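Local coordinates for phosphate-binding protein (Unidentified prokaryotic organism, PDB 3W9V) that binds phosphate as a secreted, PstS-family solute-binding protein involved in phosphate transport, and associates with human PON1, at residues 8-13 with 212-216; 28-34 with 44-48; 53-57 with 372-376; 61-65 with 82-86; 160-164 with 174-178. The protein carries 1 engineered substitution. All coordinates share one frame. Residue numbers count along the deposited sequence, not the author numbering.

Contact 1: residues 8-13 with 212-216; sequences TLPQKL and SPDFA. With PO4 (phosphate ion), chain C.
The phosphate site of this PstS-family protein is lined in part by a type I beta turn, Thr8 to Gln11, closed by Gln11 N on Thr8 O at 3.0 Å and leading through the N-cap Pro10 into helix 11-14. Thr8 (chi1 p) donates from N and OG1 to phosphate O1 at 2.8 and 2.7 Å, and Leu9 N to O4 at 3.0 Å. Against 212-216, the closest CA atoms are those of Leu9 and Ser212, 5.1 Å apart. Ser212 OG (chi1 t) donates to Leu9 O at 2.9 Å and accepts from Asp214 N at 3.3 Å, an ST turn. Lys12 is long enough to do two jobs: NZ donates to Asp214 O at 2.8 Å, while CE sits 3.8 Å over the Phe215 centroid (CH-pi) and NZ 4.4 Å from it (cation-pi). A water joins Leu9 O, Lys12 N and Asp214 OD2 at 2.9, 2.8 and 2.7 Å; Asn337 also bonds OD2. Leu13 and Pro213 pack on strand 83-92, Leu9 on Thr299 of strand 296-304, and Phe215 on helix 190-199.

Contact 2: residues 28-34 with 44-48; sequences IGVGSGK and YNQFG. With PO4 (phosphate ion), chain C.
Residues 28-34 leave strand 28-29, pass through Val30 (phi/psi -140/0) and the N-cap Gly31 (105/151), and enter a helix at Ser32. Residues 44-48 begin with a 3-10 turn, Phe47 N and Gly48 N both on Tyr44 O at 2.7 and 3.0 Å. The segments approach at Ile28 and Phe47, CA atoms 6.2 Å apart, and again at Lys34 and Gln46, 5.7 Å. A CB on Gly31 would jam against Val30 O, so glycine suits the bend. Packing dominates: Ile28 CD1 (chi1 m, chi2 t) lies 3.9 Å from Phe47 CB and 4.2 Å from Tyr44 CZ, and Val30 CG2 meets the Phe47 ring edge at CD1, 3.8 Å. Lys34 CG passes 3.3 Å from Gln46 OE1. Phosphate O3 accepts from Ser32 N at 2.8 Å and Ser32 OG at 2.6 Å; such a helix N terminus is a common phosphate binder. Residues 44-48 lie against helix 32-41, Gln46 and Phe47 touching Ala38, while strand 28-29 pairs with strand 4-6 at the sheet's edge.

Contact 3: residues 53-57 with 372-376; sequences KNVHW and KGRPQ
Two segments without regular structure, extended apart from a kink at His56, run antiparallel, with CA atoms 6.5 Å apart at Asn54 and Gln376 and 7.2 Å at His56 and Arg374. The C-terminal carboxylate is well supplied with donors: Asn54 ND2 (chi1 m) gives to Gln376 OXT at 2.8 Å, and a water accepting from Asn54 N at 2.9 Å donates to Gln376 O at 2.8 Å. His56 NE2 makes two weak bonds, to Gln376 O and to Pro375 O, each 3.0 Å; its ND1 is paired with Asn3 N, so both ring nitrogens are engaged. The chain end is thereby fastened to the loop that leads into strand 57-60 of the central sheet, bringing the C-terminus beside the N-terminal residues in this two-domain binding-protein fold. Arg374 (chi1 m, chi2 t, chi3 p) curls back so that NH2 donates to Val55 O at 2.9 Å, with a weaker bond from NE to the same atom at 3.2 Å. A second water also serves Val55 O, donating to it at 2.8 Å and to Pro375 O at 2.9 Å. Arginine suits this buried place because NH1 finds Phe39 O and Tyr72 OH, and its charge lies against the Phe39 ring. Asn54 OD1 accepts from Asn42, and Gln376 OE1 from Asn309.

Contact 4: residues 61-65 with 82-86; sequences DSKLT and KLIQV
Gln85, fully extended with chi1 and chi2 both t, reaches out from strand 83-92 and lays its amide against Leu64, OE1 lying 3.5 Å from Leu64 CG. The same OE1 accepts from Leu64 N at 3.0 Å and nearly in line (168°). Leu64 CA is 8.1 Å from Gln85 CA, so the side chain bridges a gap too wide for direct backbone pairing. Two waters extend the network: one donates to Ser62 O and Gln85 OE1, both 2.8 Å; the other donates to Leu64 O at 2.7 Å and accepts from Gln85 NE2 at 2.9 Å. Glutamine fits because its amide accepts directly from Leu64 N and, through water, reaches Ser62 O and Leu64 O. Next to this polar group, Leu64 CD1 (chi1 m, chi2 t) meets Leu83 CD1 (chi1 and chi2 p) at 3.6 Å. The loop links strand 57-60 to helix 66-75, for which Thr65 is the N-cap. Leu64 and Leu83 both pack on Leu40 of helix 32-41 and Leu69 of helix 66-75, joining strand 83-92, an outermost strand of the sheet, to these helices.

Contact 5: residues 160-164 with 174-178; sequences TEPGT and SYSLG
Three hydrogen bonds join these loops. Ser176 N donates to Thr164 O at 2.8 Å, and Thr164 N returns the exchange to Ser176 OG at 2.9 Å, the p rotamer of Ser176 bringing OG to Thr164 N. Gly163 N donates to Tyr175 OH at 2.9 Å. A CA-H...O contact, from Tyr175 CA to Thr164 O at 3.5 Å, supplements them. The closest CA atoms are Gly163 and Ser176, 5.4 Å apart, and glycine fits so near an approach: a CB there would clash with Ser176 OG and Tyr175 CZ. Tyr175 (chi1 t) lies along the opposing backbone, its OH 3.4 Å from Pro162 CD and 3.7 Å from Glu161 CB. Farther out, Pro162 CB touches Leu177 CD1 (4.1 Å). Residues 175-178 form a type I beta turn, Gly178 N on Tyr175 O at 2.9 Å, with Gly178 at positive phi. This loop, between helix 145-157 and strand 186-188, is partly buried near the surface. Glu161 ties it to the region of helix 109-117 by salt bridges to Lys110 and Arg119 and a hydrogen bond to Ser117, near the Cys113-Cys158 disulfide, while Tyr175 packs on Ser117 of the same helix.

Contacts 1 and 2 both bind the same phosphate, whose site Arg140 and residues 144-146 complete, through the turn before helix 11-14 and the start of helix 32-41, and they touch directly at Thr8 and Gly31. Contact 4 joins them through Asp61, which meets Leu9 and whose N is probably hydrogen-bonded to Ser32 OG. Contact 4 is the most buried of the five, mixing leucine packing with one hydrogen bond to the Gln85 side chain; contact 2 is held mainly by van der Waals packing. Contact 3 adjoins contact 2 at Tyr44 and Val55 and is chiefly polar, dealing with the C-terminal carboxylate. Contact 5, its centre about 42 Å from that of contact 3, is partly buried across the molecule's centre and relies on backbone NH groups meeting side-chain hydroxyls and one carbonyl.

Contact 1: residues 8-13 with 212-216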
# COMPACT_ATOMS: atom_id res chain seq x y z
N THR A 8 0.45 -7.98 -1.02
CA THR A 8 0.65 -8.30 -2.43
C THR A 8 0.93 -7.07 -3.30
O THR A 8 1.55 -7.22 -4.35
CB THR A 8 -0.52 -9.10 -3.05
OG1 THR A 8 -1.70 -8.28 -3.17
CG2 THR A 8 -0.83 -10.35 -2.23
N LEU A 9 0.47 -5.89 -2.90
CA LEU A 9 0.70 -4.69 -3.70
C LEU A 9 2.17 -4.54 -4.18
O LEU A 9 2.39 -4.27 -5.36
CB LEU A 9 0.16 -3.43 -2.99
CG LEU A 9 0.50 -2.06 -3.58
CD1 LEU A 9 -0.64 -1.10 -3.35
CD2 LEU A 9 1.79 -1.51 -2.96
N PRO A 10 3.17 -4.77 -3.29
CA PRO A 10 4.57 -4.64 -3.69
C PRO A 10 5.27 -5.98 -3.90
O PRO A 10 6.51 -6.03 -3.95
CB PRO A 10 5.19 -3.94 -2.49
CG PRO A 10 4.46 -4.59 -1.33
CD PRO A 10 3.05 -4.85 -1.82
N GLN A 11 4.53 -7.08 -4.00
CA GLN A 11 5.17 -8.38 -4.03
C GLN A 11 6.12 -8.58 -5.21
O GLN A 11 7.15 -9.22 -5.07
CB GLN A 11 4.14 -9.52 -3.95
CG GLN A 11 3.42 -9.85 -5.23
CD GLN A 11 2.53 -11.07 -5.06
OE1 GLN A 11 1.91 -11.26 -4.02
NE2 GLN A 11 2.48 -11.91 -6.09
N LYS A 12 5.79 -8.03 -6.37
CA LYS A 12 6.67 -8.21 -7.52
C LYS A 12 7.96 -7.40 -7.37
O LYS A 12 9.01 -7.79 -7.88
CB LYS A 12 5.94 -7.88 -8.82
CG LYS A 12 4.75 -8.80 -9.05
CD LYS A 12 4.21 -8.73 -10.46
CE LYS A 12 3.53 -7.41 -10.71
NZ LYS A 12 3.05 -7.29 -12.11
N LEU A 13 7.88 -6.28 -6.65
CA LEU A 13 9.09 -5.56 -6.30
C LEU A 13 9.99 -6.41 -5.40
O LEU A 13 11.18 -6.58 -5.70
CB LEU A 13 8.76 -4.22 -5.63
CG LEU A 13 9.95 -3.46 -5.04
CD1 LEU A 13 10.95 -3.03 -6.11
CD2 LEU A 13 9.46 -2.26 -4.23
N SER A 212 -2.89 -2.02 -7.12
CA SER A 212 -1.46 -1.72 -7.18
C SER A 212 -1.05 -1.32 -8.60
O SER A 212 -1.39 -2.02 -9.55
CB SER A 212 -0.68 -2.97 -6.80
OG SER A 212 0.69 -2.78 -7.13
N PRO A 213 -0.30 -0.22 -8.76
CA PRO A 213 0.08 0.17 -10.12
C PRO A 213 1.01 -0.85 -10.80
O PRO A 213 1.06 -0.87 -12.03
CB PRO A 213 0.78 1.52 -9.92
CG PRO A 213 1.29 1.47 -8.51
CD PRO A 213 0.24 0.70 -7.75
N ASP A 214 1.70 -1.67 -10.02
CA ASP A 214 2.57 -2.70 -10.57
C ASP A 214 1.76 -3.84 -11.19
O ASP A 214 2.27 -4.58 -12.03
CB ASP A 214 3.49 -3.23 -9.47
CG ASP A 214 4.74 -3.93 -10.00
OD1 ASP A 214 5.10 -3.77 -11.19
OD2 ASP A 214 5.39 -4.62 -9.18
N PHE A 215 0.51 -3.99 -10.77
CA PHE A 215 -0.37 -5.04 -11.30
C PHE A 215 -1.39 -4.50 -12.31
O PHE A 215 -1.96 -5.27 -13.08
CB PHE A 215 -1.15 -5.72 -10.17
CG PHE A 215 -0.35 -6.69 -9.35
CD1 PHE A 215 -0.43 -8.05 -9.61
CD2 PHE A 215 0.45 -6.26 -8.31
CE1 PHE A 215 0.30 -8.96 -8.86
CE2 PHE A 215 1.17 -7.17 -7.55
CZ PHE A 215 1.09 -8.52 -7.82
N ALA A 216 -1.63 -3.20 -12.29
CA ALA A 216 -2.76 -2.63 -13.03
C ALA A 216 -2.58 -2.63 -14.54
O ALA A 216 -3.55 -2.49 -15.29
CB ALA A 216 -3.07 -1.23 -12.53
P PO4 C . -2.40 -6.02 -0.12
O1 PO4 C . -2.27 -7.42 -0.70
O2 PO4 C . -3.57 -5.28 -0.75
O3 PO4 C . -2.56 -6.07 1.40
O4 PO4 C . -1.11 -5.29 -0.46
O HOH W 1 4.50 -5.53 -6.82
O HOH W 2 6.13 -5.87 -12.49

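Contact 2: residues 28-34 with 44-48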
# COMPACT_ATOMS: atom_id res chain seq x y z
N ILE A 28 6.74 -13.88 0.34
CA ILE A 28 5.49 -14.61 0.17
C ILE A 28 4.29 -13.66 0.25
O ILE A 28 3.93 -13.18 1.32
CB ILE A 28 5.38 -15.76 1.19
CG1 ILE A 28 6.54 -16.74 1.00
CG2 ILE A 28 4.05 -16.49 1.03
CD1 ILE A 28 6.68 -17.77 2.10
N GLY A 29 3.67 -13.39 -0.90
CA GLY A 29 2.54 -12.48 -0.95
C GLY A 29 1.24 -13.16 -0.56
O GLY A 29 0.81 -14.10 -1.24
N VAL A 30 0.61 -12.67 0.51
CA VAL A 30 -0.61 -13.27 1.04
C VAL A 30 -1.63 -12.23 1.50
O VAL A 30 -2.70 -12.60 1.98
CB VAL A 30 -0.31 -14.21 2.23
CG1 VAL A 30 0.39 -15.48 1.75
CG2 VAL A 30 0.51 -13.49 3.30
N GLY A 31 -1.31 -10.95 1.38
CA GLY A 31 -2.18 -9.88 1.85
C GLY A 31 -1.65 -9.27 3.13
O GLY A 31 -0.99 -9.94 3.93
N SER A 32 -1.96 -7.99 3.35
CA SER A 32 -1.42 -7.28 4.51
C SER A 32 -1.98 -7.80 5.83
O SER A 32 -1.28 -7.80 6.83
CB SER A 32 -1.69 -5.78 4.42
OG SER A 32 -1.00 -5.17 3.34
N GLY A 33 -3.25 -8.19 5.85
CA GLY A 33 -3.83 -8.74 7.07
C GLY A 33 -3.06 -9.95 7.55
O GLY A 33 -2.69 -10.06 8.72
N LYS A 34 -2.79 -10.88 6.64
CA LYS A 34 -2.01 -12.06 6.97
C LYS A 34 -0.56 -11.73 7.31
O LYS A 34 0.04 -12.36 8.19
CB LYS A 34 -2.10 -13.11 5.87
CG LYS A 34 -3.43 -13.85 5.88
CD LYS A 34 -3.42 -15.04 4.94
CE LYS A 34 -4.74 -15.79 4.99
NZ LYS A 34 -5.85 -14.98 4.42
N TYR A 44 3.95 -18.46 10.94
CA TYR A 44 4.35 -18.76 9.58
C TYR A 44 3.21 -19.44 8.81
O TYR A 44 3.21 -19.44 7.59
CB TYR A 44 5.62 -19.61 9.56
CG TYR A 44 6.26 -19.71 8.18
CD1 TYR A 44 7.20 -18.78 7.76
CD2 TYR A 44 5.89 -20.71 7.30
CE1 TYR A 44 7.76 -18.85 6.50
CE2 TYR A 44 6.45 -20.79 6.04
CZ TYR A 44 7.39 -19.86 5.64
OH TYR A 44 7.94 -19.96 4.39
N ASN A 45 2.24 -20.01 9.53
CA ASN A 45 1.12 -20.67 8.86
C ASN A 45 0.32 -19.73 7.95
O ASN A 45 -0.37 -20.20 7.05
CB ASN A 45 0.20 -21.40 9.84
CG ASN A 45 -0.72 -20.47 10.62
OD1 ASN A 45 -0.42 -19.29 10.83
ND2 ASN A 45 -1.84 -21.01 11.06
N GLN A 46 0.46 -18.41 8.15
CA GLN A 46 -0.16 -17.44 7.25
C GLN A 46 0.58 -17.32 5.92
O GLN A 46 0.05 -16.74 4.96
CB GLN A 46 -0.23 -16.06 7.92
CG GLN A 46 -0.96 -16.07 9.25
CD GLN A 46 -2.38 -16.59 9.13
OE1 GLN A 46 -3.20 -16.01 8.41
NE2 GLN A 46 -2.67 -17.68 9.82
N PHE A 47 1.80 -17.86 5.88
CA PHE A 47 2.64 -17.85 4.68
C PHE A 47 2.67 -19.21 3.98
O PHE A 47 2.77 -19.29 2.76
CB PHE A 47 4.09 -17.46 5.03
CG PHE A 47 4.28 -16.03 5.47
CD1 PHE A 47 3.29 -15.07 5.31
CD2 PHE A 47 5.49 -15.65 6.04
CE1 PHE A 47 3.50 -13.76 5.73
CE2 PHE A 47 5.70 -14.34 6.45
CZ PHE A 47 4.71 -13.40 6.30
N GLY A 48 2.61 -20.29 4.76
CA GLY A 48 2.71 -21.62 4.19
C GLY A 48 2.58 -22.68 5.26
O GLY A 48 2.40 -22.37 6.44
P PO4 C . -2.40 -6.02 -0.12
O1 PO4 C . -2.27 -7.42 -0.70
O2 PO4 C . -3.57 -5.28 -0.75
O3 PO4 C . -2.56 -6.07 1.40
O4 PO4 C . -1.11 -5.29 -0.46

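Contact 3: residues 53-57 with 372-376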
# COMPACT_ATOMS: atom_id res chain seq x y z
N LYS A 53 9.27 -22.90 10.57
CA LYS A 53 9.92 -21.64 10.23
C LYS A 53 9.38 -20.51 11.08
O LYS A 53 8.19 -20.47 11.40
CB LYS A 53 9.72 -21.31 8.75
CG LYS A 53 10.44 -22.26 7.80
CD LYS A 53 10.20 -21.88 6.36
CE LYS A 53 10.89 -22.83 5.40
NZ LYS A 53 12.37 -22.74 5.50
N ASN A 54 10.26 -19.58 11.43
CA ASN A 54 9.86 -18.37 12.13
C ASN A 54 9.72 -17.20 11.17
O ASN A 54 10.40 -17.13 10.15
CB ASN A 54 10.85 -18.05 13.25
CG ASN A 54 10.79 -19.08 14.36
OD1 ASN A 54 9.73 -19.31 14.95
ND2 ASN A 54 11.92 -19.73 14.64
N VAL A 55 8.82 -16.28 11.51
CA VAL A 55 8.62 -15.08 10.71
C VAL A 55 9.53 -13.97 11.22
O VAL A 55 9.60 -13.72 12.42
CB VAL A 55 7.15 -14.61 10.80
CG1 VAL A 55 6.96 -13.29 10.07
CG2 VAL A 55 6.21 -15.68 10.25
N HIS A 56 10.22 -13.29 10.30
CA HIS A 56 11.15 -12.23 10.68
C HIS A 56 10.72 -10.83 10.31
O HIS A 56 11.17 -9.87 10.95
CB HIS A 56 12.53 -12.53 10.09
CG HIS A 56 13.06 -13.83 10.55
ND1 HIS A 56 13.08 -14.95 9.75
CD2 HIS A 56 13.50 -14.23 11.77
CE1 HIS A 56 13.55 -15.97 10.45
NE2 HIS A 56 13.81 -15.56 11.67
N TRP A 57 9.88 -10.70 9.30
CA TRP A 57 9.42 -9.39 8.85
C TRP A 57 8.16 -9.55 8.01
O TRP A 57 7.82 -10.66 7.59
CB TRP A 57 10.51 -8.66 8.06
CG TRP A 57 10.81 -9.21 6.68
CD1 TRP A 57 11.57 -10.30 6.37
CD2 TRP A 57 10.39 -8.65 5.44
NE1 TRP A 57 11.63 -10.46 5.00
CE2 TRP A 57 10.92 -9.45 4.41
CE3 TRP A 57 9.60 -7.54 5.09
CZ2 TRP A 57 10.69 -9.19 3.06
CZ3 TRP A 57 9.38 -7.28 3.75
CH2 TRP A 57 9.92 -8.10 2.75
N LYS A 372 18.27 -10.54 23.88
CA LYS A 372 16.91 -10.50 23.36
C LYS A 372 16.86 -10.73 21.86
O LYS A 372 17.89 -10.76 21.18
CB LYS A 372 16.26 -9.16 23.68
CG LYS A 372 16.24 -8.83 25.15
CD LYS A 372 15.56 -7.50 25.40
CE LYS A 372 15.39 -7.27 26.88
NZ LYS A 372 14.70 -5.98 27.16
N GLY A 373 15.65 -10.88 21.34
CA GLY A 373 15.44 -10.90 19.91
C GLY A 373 14.56 -12.02 19.40
O GLY A 373 14.42 -13.07 20.03
N ARG A 374 13.96 -11.79 18.24
CA ARG A 374 13.13 -12.79 17.59
C ARG A 374 13.91 -14.04 17.23
O ARG A 374 15.09 -13.97 16.90
CB ARG A 374 12.45 -12.20 16.35
CG ARG A 374 11.38 -11.17 16.70
CD ARG A 374 10.56 -10.77 15.50
NE ARG A 374 9.72 -11.84 14.97
CZ ARG A 374 8.39 -11.82 14.98
NH1 ARG A 374 7.73 -10.81 15.54
NH2 ARG A 374 7.72 -12.80 14.42
N PRO A 375 13.25 -15.20 17.29
CA PRO A 375 13.95 -16.46 17.05
C PRO A 375 14.39 -16.62 15.59
O PRO A 375 13.75 -16.09 14.67
CB PRO A 375 12.91 -17.52 17.42
CG PRO A 375 11.60 -16.84 17.23
CD PRO A 375 11.83 -15.41 17.64
N GLN A 376 15.48 -17.35 15.39
CA GLN A 376 16.02 -17.51 14.05
C GLN A 376 15.15 -18.44 13.22
O GLN A 376 15.04 -18.27 12.01
CB GLN A 376 17.47 -18.01 14.09
CG GLN A 376 17.65 -19.48 14.42
CD GLN A 376 19.10 -19.92 14.26
OE1 GLN A 376 20.00 -19.35 14.86
NE2 GLN A 376 19.31 -20.93 13.43
OXT GLN A 376 14.54 -19.37 13.75
O HOH W 3 13.10 -19.86 10.87
O HOH W 4 11.25 -14.64 14.49

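Contact 4: residues 61-65 with 82-86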
# COMPACT_ATOMS: atom_id res chain seq x y z
N ASP A 61 0.57 -2.75 3.59
CA ASP A 61 0.05 -1.42 3.31
C ASP A 61 -1.18 -1.11 4.18
O ASP A 61 -1.93 -0.18 3.89
CB ASP A 61 -0.21 -1.17 1.81
CG ASP A 61 -0.07 -2.42 0.96
OD1 ASP A 61 -1.03 -3.21 0.96
OD2 ASP A 61 0.99 -2.61 0.31
N SER A 62 -1.37 -1.90 5.23
CA SER A 62 -2.30 -1.60 6.32
C SER A 62 -1.51 -1.23 7.56
O SER A 62 -0.62 -1.97 7.99
CB SER A 62 -3.18 -2.82 6.62
OG SER A 62 -3.89 -2.65 7.84
N LYS A 63 -1.81 -0.07 8.14
CA LYS A 63 -1.10 0.35 9.34
C LYS A 63 -1.40 -0.56 10.53
O LYS A 63 -2.50 -1.11 10.67
CB LYS A 63 -1.45 1.79 9.71
CG LYS A 63 -0.71 2.80 8.87
CD LYS A 63 -0.86 4.20 9.39
CE LYS A 63 -0.20 4.39 10.74
NZ LYS A 63 0.01 5.83 11.05
N LEU A 64 -0.42 -0.72 11.40
CA LEU A 64 -0.65 -1.42 12.65
C LEU A 64 -1.65 -0.63 13.49
O LEU A 64 -1.54 0.59 13.61
CB LEU A 64 0.67 -1.59 13.40
CG LEU A 64 1.61 -2.62 12.76
CD1 LEU A 64 3.04 -2.42 13.23
CD2 LEU A 64 1.13 -4.03 13.10
N THR A 65 -2.63 -1.33 14.05
CA THR A 65 -3.65 -0.68 14.87
C THR A 65 -3.16 -0.49 16.30
O THR A 65 -2.16 -1.08 16.72
CB THR A 65 -4.92 -1.51 14.93
OG1 THR A 65 -4.66 -2.72 15.66
CG2 THR A 65 -5.41 -1.86 13.53
N LYS A 82 11.59 -4.10 20.50
CA LYS A 82 10.58 -3.26 19.85
C LYS A 82 10.34 -3.65 18.41
O LYS A 82 11.28 -3.95 17.67
CB LYS A 82 11.01 -1.80 19.89
CG LYS A 82 10.91 -1.18 21.27
CD LYS A 82 11.50 0.22 21.34
CE LYS A 82 10.78 1.22 20.45
NZ LYS A 82 9.32 1.33 20.72
N LEU A 83 9.09 -3.60 17.97
CA LEU A 83 8.88 -3.67 16.54
C LEU A 83 9.17 -2.31 15.89
O LEU A 83 9.11 -1.25 16.54
CB LEU A 83 7.52 -4.23 16.14
CG LEU A 83 6.23 -3.40 16.22
CD1 LEU A 83 6.12 -2.31 15.15
CD2 LEU A 83 5.05 -4.35 16.10
N ILE A 84 9.48 -2.39 14.61
CA ILE A 84 9.78 -1.26 13.76
C ILE A 84 8.79 -1.29 12.60
O ILE A 84 8.61 -2.34 11.96
CB ILE A 84 11.22 -1.38 13.20
CG1 ILE A 84 12.24 -1.24 14.33
CG2 ILE A 84 11.47 -0.35 12.11
CD1 ILE A 84 13.66 -1.62 13.95
N GLN A 85 8.12 -0.17 12.36
CA GLN A 85 7.22 -0.02 11.22
C GLN A 85 7.71 1.18 10.45
O GLN A 85 7.76 2.28 11.00
CB GLN A 85 5.78 0.23 11.70
CG GLN A 85 4.76 0.35 10.57
CD GLN A 85 3.34 0.63 11.05
OE1 GLN A 85 2.39 -0.00 10.59
NE2 GLN A 85 3.19 1.61 11.95
N VAL A 86 8.10 0.99 9.19
CA VAL A 86 8.61 2.10 8.38
C VAL A 86 8.05 2.04 6.96
O VAL A 86 7.80 0.95 6.44
CB VAL A 86 10.16 2.10 8.29
CG1 VAL A 86 10.78 2.53 9.60
CG2 VAL A 86 10.70 0.74 7.84
O HOH W 5 2.08 -1.10 8.01
O HOH W 6 0.59 2.21 13.08

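Contact 5: residues 160-164 with 174-178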
# COMPACT_ATOMS: atom_id res chain seq x y z
N THR A 160 -20.44 13.38 -0.69
CA THR A 160 -21.81 13.67 -1.11
C THR A 160 -22.51 12.45 -1.71
O THR A 160 -23.39 12.59 -2.56
CB THR A 160 -21.89 14.86 -2.10
OG1 THR A 160 -21.07 14.60 -3.24
CG2 THR A 160 -21.44 16.15 -1.43
N GLU A 161 -22.13 11.26 -1.27
CA GLU A 161 -22.89 10.06 -1.60
C GLU A 161 -24.02 9.90 -0.58
O GLU A 161 -24.02 10.56 0.46
CB GLU A 161 -21.99 8.82 -1.58
CG GLU A 161 -20.81 8.90 -2.55
CD GLU A 161 -21.24 9.14 -3.98
OE1 GLU A 161 -21.99 8.31 -4.53
OE2 GLU A 161 -20.83 10.17 -4.56
N PRO A 162 -24.99 9.02 -0.85
CA PRO A 162 -26.02 8.80 0.18
C PRO A 162 -25.42 8.29 1.49
O PRO A 162 -25.81 8.76 2.57
CB PRO A 162 -26.93 7.75 -0.46
CG PRO A 162 -26.79 8.00 -1.92
CD PRO A 162 -25.35 8.37 -2.12
N GLY A 163 -24.47 7.37 1.39
CA GLY A 163 -23.72 6.87 2.53
C GLY A 163 -22.31 7.43 2.56
O GLY A 163 -21.95 8.31 1.78
N THR A 164 -21.52 6.92 3.50
CA THR A 164 -20.11 7.29 3.60
C THR A 164 -19.25 6.04 3.67
O THR A 164 -19.71 4.98 4.10
CB THR A 164 -19.84 8.16 4.85
OG1 THR A 164 -20.41 7.53 6.00
CG2 THR A 164 -20.43 9.54 4.69
N SER A 174 -16.81 -1.24 4.02
CA SER A 174 -16.53 0.19 3.95
C SER A 174 -17.77 1.09 3.87
O SER A 174 -17.96 1.96 4.72
CB SER A 174 -15.59 0.50 2.79
OG SER A 174 -15.28 1.89 2.78
N TYR A 175 -18.57 0.92 2.83
CA TYR A 175 -19.70 1.83 2.63
C TYR A 175 -20.77 1.60 3.69
O TYR A 175 -21.14 0.46 3.98
CB TYR A 175 -20.30 1.60 1.25
CG TYR A 175 -21.23 2.69 0.75
CD1 TYR A 175 -20.81 4.01 0.65
CD2 TYR A 175 -22.51 2.37 0.29
CE1 TYR A 175 -21.66 5.00 0.15
CE2 TYR A 175 -23.36 3.35 -0.20
CZ TYR A 175 -22.92 4.66 -0.28
OH TYR A 175 -23.75 5.63 -0.78
N SER A 176 -21.28 2.69 4.26
CA SER A 176 -22.21 2.59 5.37
C SER A 176 -23.49 1.82 5.02
O SER A 176 -24.06 1.14 5.87
CB SER A 176 -22.54 3.98 5.91
OG SER A 176 -23.04 4.81 4.88
N LEU A 177 -23.90 1.89 3.76
CA LEU A 177 -25.11 1.21 3.30
C LEU A 177 -24.80 -0.17 2.71
O LEU A 177 -25.68 -0.81 2.13
CB LEU A 177 -25.85 2.08 2.28
CG LEU A 177 -26.34 3.42 2.83
CD1 LEU A 177 -26.86 4.31 1.71
CD2 LEU A 177 -27.41 3.19 3.88
N GLY A 178 -23.55 -0.61 2.85
CA GLY A 178 -23.15 -1.94 2.42
C GLY A 178 -22.93 -2.04 0.93
O GLY A 178 -23.02 -1.04 0.21